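Serine/threonine-protein phosphatase 2A regulatory subunit B'' subunit alpha (Homo sapiens, PDB 4I5J) serves as a calcium-binding regulatory subunit of protein phosphatase 2A that might modulate the enzyme's substrate selectivity, catalytic activity and localization. Local coordinates at residues Y60-T63 / V64-I68; K79-S82 / T83-R86; E124-D128 / H129-I133. One frame throughout, in Å; residues are numbered along the deposited sequence.

The three interactions follow one another along this EF-hand fragment of the regulatory subunit. Interaction 1 lies on helix 54-72. Interaction 2 caps the next helix, 82-86. Their centres lie about 17 Å apart, and they touch through Ile68 CG2 and Ile80 CD1 at 3.9 Å. Interaction 3 follows helix 112-125. Its nearest atoms are about 10 Å from interaction 1, without touching, and its centre is about 33 Å from that of interaction 2. Interactions 2 and 3 each appear to lie in an EF-hand-like loop without calcium, and interaction 1 on the helix entering the first. The calcium seen here is bound by Asp200, Asp202, Asp204, Val206 and Glu211, away from all three.

Interaction 1 (Y60-T63 / V64-I68); sequences YITT and VIQRI
Val64 and Tyr60 meet because the Val64 side chain, with CG1 anti to the backbone N (chi1 174°), sends CG2 back along the helix. Tyr60 CG is likewise anti to its N (chi1 171°), which turns one ring face to this methyl. The CH-pi contact puts Val64 CG2 3.6 Å from the centroid of the Tyr60 ring. The methyl sits toward the rim, and its closest ring atom is Tyr60 CZ, at 3.4 Å from Val64 CG2. Tyr60 OH bonds to the carbonyl of Phe110, which helps fix the ring.

Gln66 is bent at its second torsion (chi2 -33°), and this folds its amide back over the preceding turn. Gln66 NE2 donates to Thr62 O at 3.2 Å. The helical bond from Gln66 N to Thr62 O is 3.0 Å. The two donors reach this oxygen from opposite faces of its carbonyl plane. The other polar partners of the buried amide are Gln30 and Trp178.

Ile61 and Ile65 lie side by side, with Ile61 CG2 3.8 Å from Ile65 CD1. The Thr63 hydroxyl bonds to Arg59 O and Tyr173 OH. This is the i to i+4 pattern of a regular alpha-helix, here on helix 54-72, packed against helices 34-43, 112-125 and 173-184. It is probably the helix leading into the EF-hand-like loop 73-84.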
loop_
_atom_site.group_PDB
_atom_site.type_symbol
_atom_site.label_atom_id
_atom_site.label_comp_id
_atom_site.label_asym_id
_atom_site.label_seq_id
_atom_site.Cartn_x
_atom_site.Cartn_y
_atom_site.Cartn_z
ATOM N N TYR A 60 -13.858 -9.520 -3.816
ATOM C CA TYR A 60 -12.972 -9.516 -4.987
ATOM C C TYR A 60 -13.022 -8.156 -5.675
ATOM O O TYR A 60 -11.992 -7.555 -5.963
ATOM C CB TYR A 60 -13.335 -10.639 -5.975
ATOM C CG TYR A 60 -12.586 -10.529 -7.280
ATOM C CD1 TYR A 60 -11.252 -10.898 -7.369
ATOM C CD2 TYR A 60 -13.206 -10.024 -8.417
ATOM C CE1 TYR A 60 -10.548 -10.775 -8.576
ATOM C CE2 TYR A 60 -12.517 -9.899 -9.625
ATOM C CZ TYR A 60 -11.200 -10.282 -9.699
ATOM O OH TYR A 60 -10.534 -10.161 -10.896
ATOM N N ILE A 61 -14.227 -7.657 -5.910
ATOM C CA ILE A 61 -14.401 -6.350 -6.511
ATOM C C ILE A 61 -13.774 -5.233 -5.662
ATOM O O ILE A 61 -13.055 -4.378 -6.185
ATOM C CB ILE A 61 -15.878 -6.082 -6.790
ATOM C CG1 ILE A 61 -16.364 -7.050 -7.883
ATOM C CG2 ILE A 61 -16.093 -4.619 -7.197
ATOM C CD1 ILE A 61 -17.844 -6.951 -8.172
ATOM N N THR A 62 -14.015 -5.262 -4.356
ATOM C CA THR A 62 -13.406 -4.292 -3.448
ATOM C C THR A 62 -11.889 -4.335 -3.566
ATOM O O THR A 62 -11.211 -3.297 -3.598
ATOM C CB THR A 62 -13.765 -4.624 -1.987
ATOM O OG1 THR A 62 -15.163 -4.400 -1.764
ATOM C CG2 THR A 62 -12.949 -3.757 -1.022
ATOM N N THR A 63 -11.354 -5.556 -3.641
ATOM C CA THR A 63 -9.912 -5.741 -3.659
ATOM C C THR A 63 -9.302 -5.261 -4.973
ATOM O O THR A 63 -8.271 -4.580 -4.963
ATOM C CB THR A 63 -9.545 -7.196 -3.401
ATOM O OG1 THR A 63 -10.055 -7.581 -2.115
ATOM C CG2 THR A 63 -8.044 -7.381 -3.420
ATOM N N VAL A 64 -9.942 -5.586 -6.100
ATOM C CA VAL A 64 -9.434 -5.129 -7.390
ATOM C C VAL A 64 -9.487 -3.609 -7.455
ATOM O O VAL A 64 -8.557 -2.956 -7.958
ATOM C CB VAL A 64 -10.219 -5.717 -8.581
ATOM C CG1 VAL A 64 -9.736 -5.083 -9.912
ATOM C CG2 VAL A 64 -10.073 -7.234 -8.611
ATOM N N ILE A 65 -10.573 -3.034 -6.955
ATOM C CA ILE A 65 -10.660 -1.577 -6.952
ATOM C C ILE A 65 -9.545 -0.955 -6.084
ATOM O O ILE A 65 -8.930 0.014 -6.500
ATOM C CB ILE A 65 -12.059 -1.087 -6.571
ATOM C CG1 ILE A 65 -13.044 -1.557 -7.636
ATOM C CG2 ILE A 65 -12.104 0.450 -6.457
ATOM C CD1 ILE A 65 -14.466 -1.195 -7.369
ATOM N N GLN A 66 -9.242 -1.535 -4.915
ATOM C CA GLN A 66 -8.176 -0.979 -4.084
ATOM C C GLN A 66 -6.884 -1.038 -4.863
ATOM O O GLN A 66 -6.118 -0.079 -4.864
ATOM C CB GLN A 66 -8.014 -1.734 -2.743
ATOM C CG GLN A 66 -9.197 -1.606 -1.813
ATOM C CD GLN A 66 -9.876 -0.260 -1.952
ATOM O OE1 GLN A 66 -9.287 0.783 -1.666
ATOM N NE2 GLN A 66 -11.113 -0.276 -2.423
ATOM N N ARG A 67 -6.662 -2.155 -5.557
ATOM C CA ARG A 67 -5.426 -2.342 -6.326
ATOM C C ARG A 67 -5.312 -1.355 -7.482
ATOM O O ARG A 67 -4.221 -0.883 -7.798
ATOM C CB ARG A 67 -5.293 -3.780 -6.840
ATOM C CG ARG A 67 -5.120 -4.805 -5.703
ATOM C CD ARG A 67 -4.744 -6.163 -6.260
ATOM N NE ARG A 67 -3.417 -6.140 -6.883
ATOM C CZ ARG A 67 -2.909 -7.147 -7.595
ATOM N NH1 ARG A 67 -3.631 -8.239 -7.791
ATOM N NH2 ARG A 67 -1.693 -7.053 -8.126
ATOM N N ILE A 68 -6.433 -1.049 -8.112
ATOM C CA ILE A 68 -6.451 -0.057 -9.186
ATOM C C ILE A 68 -6.011 1.284 -8.584
ATOM O O ILE A 68 -5.047 1.900 -9.050
ATOM C CB ILE A 68 -7.870 0.061 -9.814
ATOM C CG1 ILE A 68 -8.167 -1.114 -10.761
ATOM C CG2 ILE A 68 -8.003 1.363 -10.605
ATOM C CD1 ILE A 68 -9.687 -1.281 -11.096
#

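Interaction 2 (K79-S82 / T83-R86); sequences KITS and TEIR
Thr81 and Glu84 grip each other at the start of helix 82-86. Thr81 OG1 accepts from Glu84 N at 3.2 Å. In return, Thr81 N donates to Glu84 OE1 at 3.3 Å, meeting the oxygen from above the carboxylate plane. The two bonds make a capping box with Thr81 as N-cap. The first torsion of Thr81 (chi1 56°) sets OG1 between N and the carbonyl carbon, facing the helix start.

Ile80 and Ile85 flank the box. Ile80 CG2 is tight against Ile85 CG1 at 3.5 Å. This pairs the residue before the N-cap with the fourth residue after the N-cap, as in a hydrophobic staple.

In the next shell, Asn73 bonds to Glu84 OE1 and Ser75 to Glu84 OE2, which holds the carboxylate in place. These three stand at positions 1, 12 and 3 of an EF-hand-like loop. No calcium is reported here, consistent with a degenerate loop. Asp11 forms a salt bridge with Arg86. Ile80, at position 8, pairs through its backbone with Leu28, consistent with the link between paired EF-hand loops. It packs on helix 54-72, while Ile85 rests on helix 12-20.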
loop_
_atom_site.group_PDB
_atom_site.type_symbol
_atom_site.label_atom_id
_atom_site.label_comp_id
_atom_site.label_asym_id
_atom_site.label_seq_id
_atom_site.Cartn_x
_atom_site.Cartn_y
_atom_site.Cartn_z
ATOM N N LYS A 79 -9.453 10.293 -6.406
ATOM C CA LYS A 79 -10.064 10.633 -7.689
ATOM C C LYS A 79 -9.053 10.404 -8.818
ATOM O O LYS A 79 -8.028 11.091 -8.907
ATOM C CB LYS A 79 -10.575 12.088 -7.683
ATOM C CG LYS A 79 -11.602 12.369 -6.571
ATOM C CD LYS A 79 -12.252 13.740 -6.696
ATOM C CE LYS A 79 -13.303 13.957 -5.605
ATOM N NZ LYS A 79 -13.823 15.365 -5.532
ATOM N N ILE A 80 -9.326 9.419 -9.663
ATOM C CA ILE A 80 -8.412 9.109 -10.752
ATOM C C ILE A 80 -8.610 10.055 -11.946
ATOM O O ILE A 80 -9.730 10.264 -12.412
ATOM C CB ILE A 80 -8.512 7.616 -11.150
ATOM C CG1 ILE A 80 -7.795 6.769 -10.096
ATOM C CG2 ILE A 80 -7.917 7.355 -12.539
ATOM C CD1 ILE A 80 -7.903 5.264 -10.351
ATOM N N THR A 81 -7.509 10.631 -12.420
ATOM C CA THR A 81 -7.531 11.552 -13.553
ATOM C C THR A 81 -7.069 10.834 -14.818
ATOM O O THR A 81 -6.543 9.719 -14.761
ATOM C CB THR A 81 -6.569 12.722 -13.330
ATOM O OG1 THR A 81 -5.255 12.203 -13.084
ATOM C CG2 THR A 81 -6.999 13.593 -12.132
ATOM N N SER A 82 -7.250 11.475 -15.966
ATOM C CA SER A 82 -6.797 10.881 -17.219
ATOM C C SER A 82 -5.278 10.781 -17.241
ATOM O O SER A 82 -4.718 9.830 -17.814
ATOM C CB SER A 82 -7.293 11.681 -18.418
ATOM O OG SER A 82 -6.752 12.988 -18.377
ATOM N N THR A 83 -4.614 11.753 -16.613
ATOM C CA THR A 83 -3.149 11.752 -16.518
ATOM C C THR A 83 -2.684 10.506 -15.781
ATOM O O THR A 83 -1.757 9.813 -16.219
ATOM C CB THR A 83 -2.607 12.993 -15.760
ATOM O OG1 THR A 83 -3.034 14.184 -16.421
ATOM C CG2 THR A 83 -1.110 12.984 -15.731
ATOM N N GLU A 84 -3.361 10.203 -14.680
ATOM C CA GLU A 84 -3.022 9.027 -13.897
ATOM C C GLU A 84 -3.247 7.736 -14.671
ATOM O O GLU A 84 -2.448 6.802 -14.576
ATOM C CB GLU A 84 -3.770 9.033 -12.565
ATOM C CG GLU A 84 -3.290 10.182 -11.686
ATOM C CD GLU A 84 -4.028 10.260 -10.373
ATOM O OE1 GLU A 84 -5.166 9.738 -10.298
ATOM O OE2 GLU A 84 -3.473 10.841 -9.423
ATOM N N ILE A 85 -4.310 7.677 -15.463
ATOM C CA ILE A 85 -4.538 6.478 -16.242
ATOM C C ILE A 85 -3.492 6.342 -17.334
ATOM O O ILE A 85 -2.983 5.236 -17.606
ATOM C CB ILE A 85 -5.937 6.449 -16.839
ATOM C CG1 ILE A 85 -6.951 6.291 -15.721
ATOM C CG2 ILE A 85 -6.087 5.262 -17.789
ATOM C CD1 ILE A 85 -8.341 6.204 -16.195
ATOM N N ARG A 86 -3.161 7.478 -17.939
ATOM C CA ARG A 86 -2.224 7.533 -19.059
ATOM C C ARG A 86 -0.836 7.062 -18.633
ATOM O O ARG A 86 -0.119 6.452 -19.417
ATOM C CB ARG A 86 -2.165 8.969 -19.581
ATOM C CG ARG A 86 -1.434 9.189 -20.885
ATOM C CD ARG A 86 -1.415 10.693 -21.206
ATOM N NE ARG A 86 -2.758 11.263 -21.130
ATOM C CZ ARG A 86 -3.084 12.363 -20.457
ATOM N NH1 ARG A 86 -2.155 13.045 -19.787
ATOM N NH2 ARG A 86 -4.347 12.784 -20.457
#

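Interaction 3 (E124-D128 / H129-I133); sequences ELDTD and HDLYI
Asp126 and Asp130 bring two carboxylate oxygens unusually close: Asp126 OD1 lies 2.9 Å from Asp130 OD1, although both atoms are acceptors. Their carboxylate planes are 38° apart. The N-H groups of Asp130, Leu131 and Tyr132, with the salt bridge from Arg170 to Asp130 OD2, probably ease the crowding of negative charge.

Asp126 lies just beyond helix 112-125. Its CG is anti to the backbone N (chi1 -176°), which carries the carboxylate across to the returning loop. There each oxygen takes one backbone donor on its syn side. Asp130 N gives to Asp126 OD1 at 3.0 Å, and Leu131 N gives to Asp126 OD2 at 2.8 Å. A type I beta turn from Asp126 to His129 is closed by His129 N and Asp126 O at 2.9 Å. Asp130 OD1 accepts from Tyr132 N at 3.1 Å, an Asx turn. An alanine in place of Asp126 removes both oxygens and would probably leave the N-H groups of Asp130 and Leu131 without partners, so that the loop could shift.

Leu125 CB packs on Ile133 CD1 at 3.6 Å, and both residues touch Phe176.

Asp126, Asp128, Asp130 and the Tyr132 carbonyl match positions 1, 3, 5 and 7 of an EF-hand loop, with Asp137 at 12. Ile133, at position 8, pairs with Met171 as in the bridge between paired loops. A water, not calcium, sits here: it accepts from Asp128 N and lies 3.0 Å from Asp128 OD2 and 3.1 Å from Tyr132 O. So many acceptors gathered together would probably suit a cation better than a neutral water.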
loop_
_atom_site.group_PDB
_atom_site.type_symbol
_atom_site.label_atom_id
_atom_site.label_comp_id
_atom_site.label_asym_id
_atom_site.label_seq_id
_atom_site.Cartn_x
_atom_site.Cartn_y
_atom_site.Cartn_z
ATOM N N GLU A 124 -7.250 -14.207 8.939
ATOM C CA GLU A 124 -6.365 -14.559 10.058
ATOM C C GLU A 124 -6.182 -13.431 11.094
ATOM O O GLU A 124 -6.065 -13.696 12.284
ATOM C CB GLU A 124 -5.003 -15.005 9.512
ATOM C CG GLU A 124 -3.987 -15.452 10.563
ATOM C CD GLU A 124 -2.732 -16.093 9.949
ATOM O OE1 GLU A 124 -2.230 -15.591 8.915
ATOM O OE2 GLU A 124 -2.250 -17.111 10.499
ATOM N N LEU A 125 -6.164 -12.178 10.644
ATOM C CA LEU A 125 -5.905 -11.044 11.533
ATOM C C LEU A 125 -7.154 -10.461 12.191
ATOM O O LEU A 125 -7.075 -9.745 13.207
ATOM C CB LEU A 125 -5.213 -9.934 10.753
ATOM C CG LEU A 125 -3.761 -10.209 10.386
ATOM C CD1 LEU A 125 -3.298 -9.123 9.459
ATOM C CD2 LEU A 125 -2.909 -10.218 11.646
ATOM N N ASP A 126 -8.299 -10.731 11.580
ATOM C CA ASP A 126 -9.569 -10.248 12.087
ATOM C C ASP A 126 -10.023 -11.183 13.195
ATOM O O ASP A 126 -10.959 -11.959 13.012
ATOM C CB ASP A 126 -10.591 -10.222 10.964
ATOM C CG ASP A 126 -11.915 -9.646 11.394
ATOM O OD1 ASP A 126 -12.019 -9.168 12.540
ATOM O OD2 ASP A 126 -12.853 -9.664 10.568
ATOM N N THR A 127 -9.344 -11.083 14.337
ATOM C CA THR A 127 -9.529 -11.982 15.472
ATOM C C THR A 127 -10.956 -11.997 15.987
ATOM O O THR A 127 -11.509 -13.048 16.268
ATOM C CB THR A 127 -8.585 -11.599 16.629
ATOM O OG1 THR A 127 -7.237 -11.823 16.217
ATOM C CG2 THR A 127 -8.872 -12.454 17.862
ATOM N N ASP A 128 -11.557 -10.822 16.099
ATOM C CA ASP A 128 -12.926 -10.724 16.593
ATOM C C ASP A 128 -13.942 -11.056 15.506
ATOM O O ASP A 128 -15.141 -10.987 15.741
ATOM C CB ASP A 128 -13.188 -9.315 17.126
ATOM C CG ASP A 128 -12.115 -8.853 18.091
ATOM O OD1 ASP A 128 -11.764 -9.634 19.000
ATOM O OD2 ASP A 128 -11.610 -7.718 17.931
ATOM N N HIS A 129 -13.446 -11.400 14.321
ATOM C CA HIS A 129 -14.270 -11.592 13.124
ATOM C C HIS A 129 -15.349 -10.543 12.943
ATOM O O HIS A 129 -16.500 -10.866 12.671
ATOM C CB HIS A 129 -14.858 -13.005 13.104
ATOM C CG HIS A 129 -13.813 -14.070 13.080
ATOM N ND1 HIS A 129 -12.968 -14.256 12.004
ATOM C CD2 HIS A 129 -13.428 -14.967 14.020
ATOM C CE1 HIS A 129 -12.128 -15.240 12.274
ATOM N NE2 HIS A 129 -12.389 -15.692 13.490
ATOM N N ASP A 130 -14.963 -9.281 13.095
ATOM C CA ASP A 130 -15.900 -8.163 13.022
ATOM C C ASP A 130 -15.657 -7.268 11.810
ATOM O O ASP A 130 -16.148 -6.143 11.764
ATOM C CB ASP A 130 -15.812 -7.325 14.301
ATOM C CG ASP A 130 -14.444 -6.663 14.484
ATOM O OD1 ASP A 130 -13.488 -7.004 13.749
ATOM O OD2 ASP A 130 -14.322 -5.802 15.381
ATOM N N LEU A 131 -14.876 -7.763 10.854
ATOM C CA LEU A 131 -14.538 -7.038 9.618
ATOM C C LEU A 131 -13.588 -5.841 9.792
ATOM O O LEU A 131 -13.431 -5.031 8.878
ATOM C CB LEU A 131 -15.799 -6.622 8.863
ATOM C CG LEU A 131 -16.790 -7.780 8.645
ATOM C CD1 LEU A 131 -17.936 -7.350 7.751
ATOM C CD2 LEU A 131 -16.107 -9.036 8.092
ATOM N N TYR A 132 -12.966 -5.730 10.964
ATOM C CA TYR A 132 -11.925 -4.732 11.182
ATOM C C TYR A 132 -10.707 -5.355 11.830
ATOM O O TYR A 132 -10.811 -6.353 12.538
ATOM C CB TYR A 132 -12.430 -3.577 12.052
ATOM C CG TYR A 132 -13.527 -2.779 11.385
ATOM C CD1 TYR A 132 -14.859 -3.177 11.487
ATOM C CD2 TYR A 132 -13.230 -1.642 10.630
ATOM C CE1 TYR A 132 -15.865 -2.456 10.867
ATOM C CE2 TYR A 132 -14.224 -0.918 10.012
ATOM C CZ TYR A 132 -15.545 -1.329 10.133
ATOM O OH TYR A 132 -16.547 -0.615 9.516
ATOM N N ILE A 133 -9.545 -4.757 11.591
ATOM C CA ILE A 133 -8.332 -5.221 12.233
ATOM C C ILE A 133 -7.947 -4.192 13.265
ATOM O O ILE A 133 -7.901 -2.990 12.972
ATOM C CB ILE A 133 -7.216 -5.436 11.206
ATOM C CG1 ILE A 133 -7.554 -6.657 10.345
ATOM C CG2 ILE A 133 -5.900 -5.673 11.895
ATOM C CD1 ILE A 133 -6.557 -6.886 9.267
HETATM O O HOH W 1 -10.687 -8.015 15.108
#